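Local coordinates for protein homocitrate synthase (Sulfolobus acidocaldarius, PDB 6KTQ) that catalyses the aldol-type condensation of acetyl-CoA with 2-oxoglutarate to give homocitrate, the first step of lysine biosynthesis through alpha-aminoadipate, at residues 130-133 / 134-137; 176-179 / 180-184. One frame throughout, in Å; residues are numbered along the deposited sequence.

Both contacts are local, and they follow one another along the chain of the catalytic barrel. Interaction 1 spans the end of a loop, the N-cap and most of the short helix 132-138, just beyond strand 123-129, and is only partly buried. Polar capping dominates there, and His134 lies near the bound 2-oxoglutarate and coenzyme A. Interaction 2, wholly within helix 176-189, is mostly buried and apolar, with side chains packed against those one turn on. Their centres are 14 Å apart, yet they touch: Ile130 O lies 3.3 Å from Tyr178 CD2, and Leu135 CD1 is 3.9 Å from Tyr178 CE2. Helix 143-159 packs against both, through Leu135 in one and Tyr178 in the other.

Interaction 1 of 2, residues 130-133 / 134-137; sequences ISDT and HLKA
Ser131 caps the first turn of helix 132-138 and meets His134 in the N-cap arrangement. Its OG lies between its own backbone N and carbonyl carbon (chi1 62°), which turns it back to accept from His134 N at 3.2 Å with an N-H...O angle of 158°. The same OG is hydrogen-bonded to Asp170, so a residue of the loop after strand 163-169 shares the cap. Backbone bonds follow from Leu135 N to Ser131 O (2.9 Å), Lys136 N to Asp132 O and Ala137 N to Thr133 O. Around the imidazole, Thr133 OG1 stands at the ring edge, 3.5 Å from His134 ND1, while Ser131 OG approaches the ring obliquely. Leu135 lays CG against Ser131 O (3.3 Å), and its side chain touches Arg143 and Ala146 of helix 143-159. An alanine in place of Ser131 is likely to leave His134 N without its capping acceptor and Asp170 without this partner. Asp132 forms a salt bridge with Arg143; a carboxylate there would probably also interact favourably with the helix dipole. The chemistry thus implies a helix start fixed by polar bonds, with the His134 side chain about 6 Å from the bound 2-oxoglutarate.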
loop_
_atom_site.group_PDB
_atom_site.type_symbol
_atom_site.label_atom_id
_atom_site.label_comp_id
_atom_site.label_asym_id
_atom_site.label_seq_id
_atom_site.Cartn_x
_atom_site.Cartn_y
_atom_site.Cartn_z
ATOM N N ILE A 130 27.059 -2.630 9.172
ATOM C CA ILE A 130 26.947 -1.178 9.071
ATOM C C ILE A 130 26.301 -0.476 10.264
ATOM O O ILE A 130 26.062 0.748 10.224
ATOM C CB ILE A 130 26.347 -0.762 7.720
ATOM C CG1 ILE A 130 25.064 -1.502 7.375
ATOM C CG2 ILE A 130 27.337 -1.044 6.616
ATOM C CD1 ILE A 130 23.938 -1.207 8.323
ATOM N N SER A 131 26.094 -1.217 11.355
ATOM C CA SER A 131 25.720 -0.604 12.604
ATOM C C SER A 131 26.961 -0.089 13.260
ATOM O O SER A 131 28.064 -0.533 12.934
ATOM C CB SER A 131 25.098 -1.643 13.553
ATOM O OG SER A 131 26.042 -2.659 13.848
ATOM N N ASP A 132 26.782 0.796 14.229
ATOM C CA ASP A 132 27.906 1.351 14.954
ATOM C C ASP A 132 28.685 0.311 15.768
ATOM O O ASP A 132 29.923 0.391 15.797
ATOM C CB ASP A 132 27.473 2.494 15.876
ATOM C CG ASP A 132 26.930 3.721 15.112
ATOM O OD1 ASP A 132 27.007 3.824 13.867
ATOM O OD2 ASP A 132 26.396 4.601 15.796
ATOM N N THR A 133 28.018 -0.648 16.433
ATOM C CA THR A 133 28.765 -1.697 17.119
ATOM C C THR A 133 29.572 -2.510 16.105
ATOM O O THR A 133 30.713 -2.839 16.364
ATOM C CB THR A 133 27.915 -2.673 18.005
ATOM O OG1 THR A 133 27.069 -3.496 17.179
ATOM C CG2 THR A 133 27.086 -1.911 19.019
ATOM N N HIS A 134 29.007 -2.839 14.954
ATOM C CA HIS A 134 29.773 -3.618 13.982
ATOM C C HIS A 134 30.949 -2.821 13.432
ATOM O O HIS A 134 32.052 -3.351 13.315
ATOM C CB HIS A 134 28.913 -4.103 12.820
ATOM C CG HIS A 134 28.135 -5.346 13.126
ATOM N ND1 HIS A 134 27.433 -5.516 14.304
ATOM C CD2 HIS A 134 27.944 -6.473 12.410
ATOM C CE1 HIS A 134 26.843 -6.694 14.302
ATOM N NE2 HIS A 134 27.144 -7.299 13.167
ATOM N N LEU A 135 30.719 -1.567 13.066
ATOM C CA LEU A 135 31.812 -0.730 12.531
ATOM C C LEU A 135 32.956 -0.599 13.527
ATOM O O LEU A 135 34.123 -0.714 13.157
ATOM C CB LEU A 135 31.300 0.668 12.153
ATOM C CG LEU A 135 30.347 0.736 10.978
ATOM C CD1 LEU A 135 29.669 2.099 10.955
ATOM C CD2 LEU A 135 31.051 0.455 9.669
ATOM N N LYS A 136 32.625 -0.353 14.784
ATOM C CA LYS A 136 33.634 -0.201 15.815
ATOM C C LYS A 136 34.254 -1.541 16.221
ATOM O O LYS A 136 35.457 -1.757 16.065
ATOM C CB LYS A 136 33.040 0.483 17.042
ATOM C CG LYS A 136 34.047 0.641 18.176
ATOM C CD LYS A 136 33.466 1.367 19.377
ATOM C CE LYS A 136 34.465 1.379 20.528
ATOM N NZ LYS A 136 33.837 1.874 21.784
ATOM N N ALA A 137 33.420 -2.434 16.738
ATOM C CA ALA A 137 33.888 -3.658 17.385
ATOM C C ALA A 137 34.318 -4.740 16.432
ATOM O O ALA A 137 35.184 -5.538 16.754
ATOM C CB ALA A 137 32.805 -4.210 18.318
#

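Interaction 2 of 2, residues 176-179 / 180-184; sequences YQYL and LEVIK
Tyr176 and Leu180 open a series of i to i+4 contacts along helix 176-189, the helix of the beta-alpha-beta unit between parallel strands 163-169 and 193-198 in the TIM-barrel catalytic domain. The backbone sets the spacing through four consecutive bonds, from Leu180 N to Tyr176 O through Ile183 N to Leu179 O. The shortest joins Val182 N to Tyr178 O at 2.7 Å.

On one flank, the branched end of Leu180 forms a bump that fills the angle between the Tyr176 ring and backbone: its CG lies over one ring face, offset toward the rim, and 3.3 Å from Tyr176 O, while its CD2 is 3.9 Å from Tyr176 CZ. The phenol runs past this bump to hydrogen-bond Asp214 through OH, and Leu215 of helix 205-218 meets both residues. Leu179 and Ile183 cross at a slant, with Leu179 CG 4.0 Å from Ile183 CD1. Leu179 faces the barrel and touches Ala168 of strand 163-169, while Ile183 lies against Leu215 and Phe219.

A third flank turns Tyr178 and Glu181 to helix 143-159. Tyr178 has CG opposite its backbone N (chi1 -176°), which swings the ring out over the side of the helix where Val182 stands one turn later; Tyr178 OH is held by Arg143 O. Glu181 comes at the ring from its edge, its carboxylate plane turned 86° from the ring plane, with OE2 4.1 Å from Tyr178 CD1. Leu147 fits against Tyr178, Glu181 and Val182 together, and Val182 also touches Phe166 of strand 163-169. The CG2 methyl of Val182 is seated in the recess between one face of the Tyr178 ring and Tyr178 O, 3.3 Å from that oxygen. It makes a CH-pi contact: CG2 is 3.8 Å from the ring centroid, 18° off the normal, and among the ring atoms is nearest Tyr178 CE2, at 3.6 Å.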
loop_
_atom_site.group_PDB
_atom_site.type_symbol
_atom_site.label_atom_id
_atom_site.label_comp_id
_atom_site.label_asym_id
_atom_site.label_seq_id
_atom_site.Cartn_x
_atom_site.Cartn_y
_atom_site.Cartn_z
ATOM N N TYR A 176 19.730 4.916 10.696
ATOM C CA TYR A 176 18.962 4.857 9.469
ATOM C C TYR A 176 19.456 5.814 8.362
ATOM O O TYR A 176 19.462 5.466 7.183
ATOM C CB TYR A 176 17.478 5.091 9.751
ATOM C CG TYR A 176 16.605 4.781 8.567
ATOM C CD1 TYR A 176 16.602 3.517 8.001
ATOM C CD2 TYR A 176 15.760 5.747 8.010
ATOM C CE1 TYR A 176 15.819 3.240 6.896
ATOM C CE2 TYR A 176 14.963 5.467 6.908
ATOM C CZ TYR A 176 14.983 4.221 6.363
ATOM O OH TYR A 176 14.189 3.919 5.272
ATOM N N GLN A 177 19.877 7.006 8.753
ATOM C CA GLN A 177 20.505 7.918 7.810
ATOM C C GLN A 177 21.725 7.285 7.166
ATOM O O GLN A 177 21.943 7.415 5.962
ATOM C CB GLN A 177 20.933 9.205 8.507
ATOM C CG GLN A 177 20.744 10.411 7.622
ATOM C CD GLN A 177 19.287 10.588 7.259
ATOM O OE1 GLN A 177 18.943 10.889 6.108
ATOM N NE2 GLN A 177 18.413 10.364 8.238
ATOM N N TYR A 178 22.530 6.606 7.977
ATOM C CA TYR A 178 23.714 5.933 7.445
ATOM C C TYR A 178 23.322 4.800 6.524
ATOM O O TYR A 178 23.856 4.672 5.427
ATOM C CB TYR A 178 24.615 5.433 8.570
ATOM C CG TYR A 178 25.898 4.819 8.052
ATOM C CD1 TYR A 178 26.823 5.578 7.290
ATOM C CD2 TYR A 178 26.215 3.498 8.333
ATOM C CE1 TYR A 178 27.992 5.012 6.824
ATOM C CE2 TYR A 178 27.385 2.937 7.884
ATOM C CZ TYR A 178 28.278 3.682 7.135
ATOM O OH TYR A 178 29.444 3.080 6.701
ATOM N N LEU A 179 22.354 3.987 6.949
ATOM C CA LEU A 179 21.837 2.938 6.071
ATOM C C LEU A 179 21.458 3.475 4.688
ATOM O O LEU A 179 21.756 2.857 3.670
ATOM C CB LEU A 179 20.642 2.221 6.723
ATOM C CG LEU A 179 19.999 1.122 5.884
ATOM C CD1 LEU A 179 21.010 0.055 5.518
ATOM C CD2 LEU A 179 18.824 0.522 6.645
ATOM N N LEU A 180 20.790 4.620 4.640
ATOM C CA LEU A 180 20.385 5.187 3.352
ATOM C C LEU A 180 21.623 5.542 2.511
ATOM O O LEU A 180 21.648 5.307 1.305
ATOM C CB LEU A 180 19.521 6.448 3.581
ATOM C CG LEU A 180 18.130 6.250 4.229
ATOM C CD1 LEU A 180 17.378 7.577 4.373
ATOM C CD2 LEU A 180 17.306 5.262 3.416
ATOM N N GLU A 181 22.626 6.124 3.161
ATOM C CA GLU A 181 23.911 6.474 2.527
ATOM C C GLU A 181 24.602 5.186 2.007
ATOM O O GLU A 181 25.106 5.130 0.872
ATOM C CB GLU A 181 24.871 7.208 3.509
ATOM C CG GLU A 181 24.381 8.505 4.190
ATOM C CD GLU A 181 25.301 9.018 5.322
ATOM O OE1 GLU A 181 24.800 9.407 6.421
ATOM O OE2 GLU A 181 26.543 9.046 5.108
ATOM N N VAL A 182 24.590 4.141 2.838
ATOM C CA VAL A 182 25.133 2.844 2.424
ATOM C C VAL A 182 24.466 2.365 1.157
ATOM O O VAL A 182 25.144 1.945 0.212
ATOM C CB VAL A 182 24.982 1.771 3.538
ATOM C CG1 VAL A 182 25.298 0.387 2.990
ATOM C CG2 VAL A 182 25.869 2.111 4.717
ATOM N N ILE A 183 23.137 2.435 1.109
ATOM C CA ILE A 183 22.408 1.936 -0.048
ATOM C C ILE A 183 22.697 2.727 -1.340
ATOM O O ILE A 183 22.807 2.138 -2.426
ATOM C CB ILE A 183 20.888 1.919 0.238
ATOM C CG1 ILE A 183 20.578 0.849 1.296
ATOM C CG2 ILE A 183 20.095 1.606 -1.017
ATOM C CD1 ILE A 183 19.252 1.040 1.993
ATOM N N LYS A 184 22.789 4.044 -1.220
ATOM C CA LYS A 184 23.152 4.909 -2.357
ATOM C C LYS A 184 24.525 4.544 -2.856
ATOM O O LYS A 184 24.748 4.397 -4.054
ATOM C CB LYS A 184 23.180 6.383 -1.938
ATOM C CG LYS A 184 21.815 6.959 -1.675
ATOM C CD LYS A 184 21.912 8.362 -1.091
ATOM C CE LYS A 184 20.555 8.854 -0.610
ATOM N NZ LYS A 184 20.718 10.035 0.280
#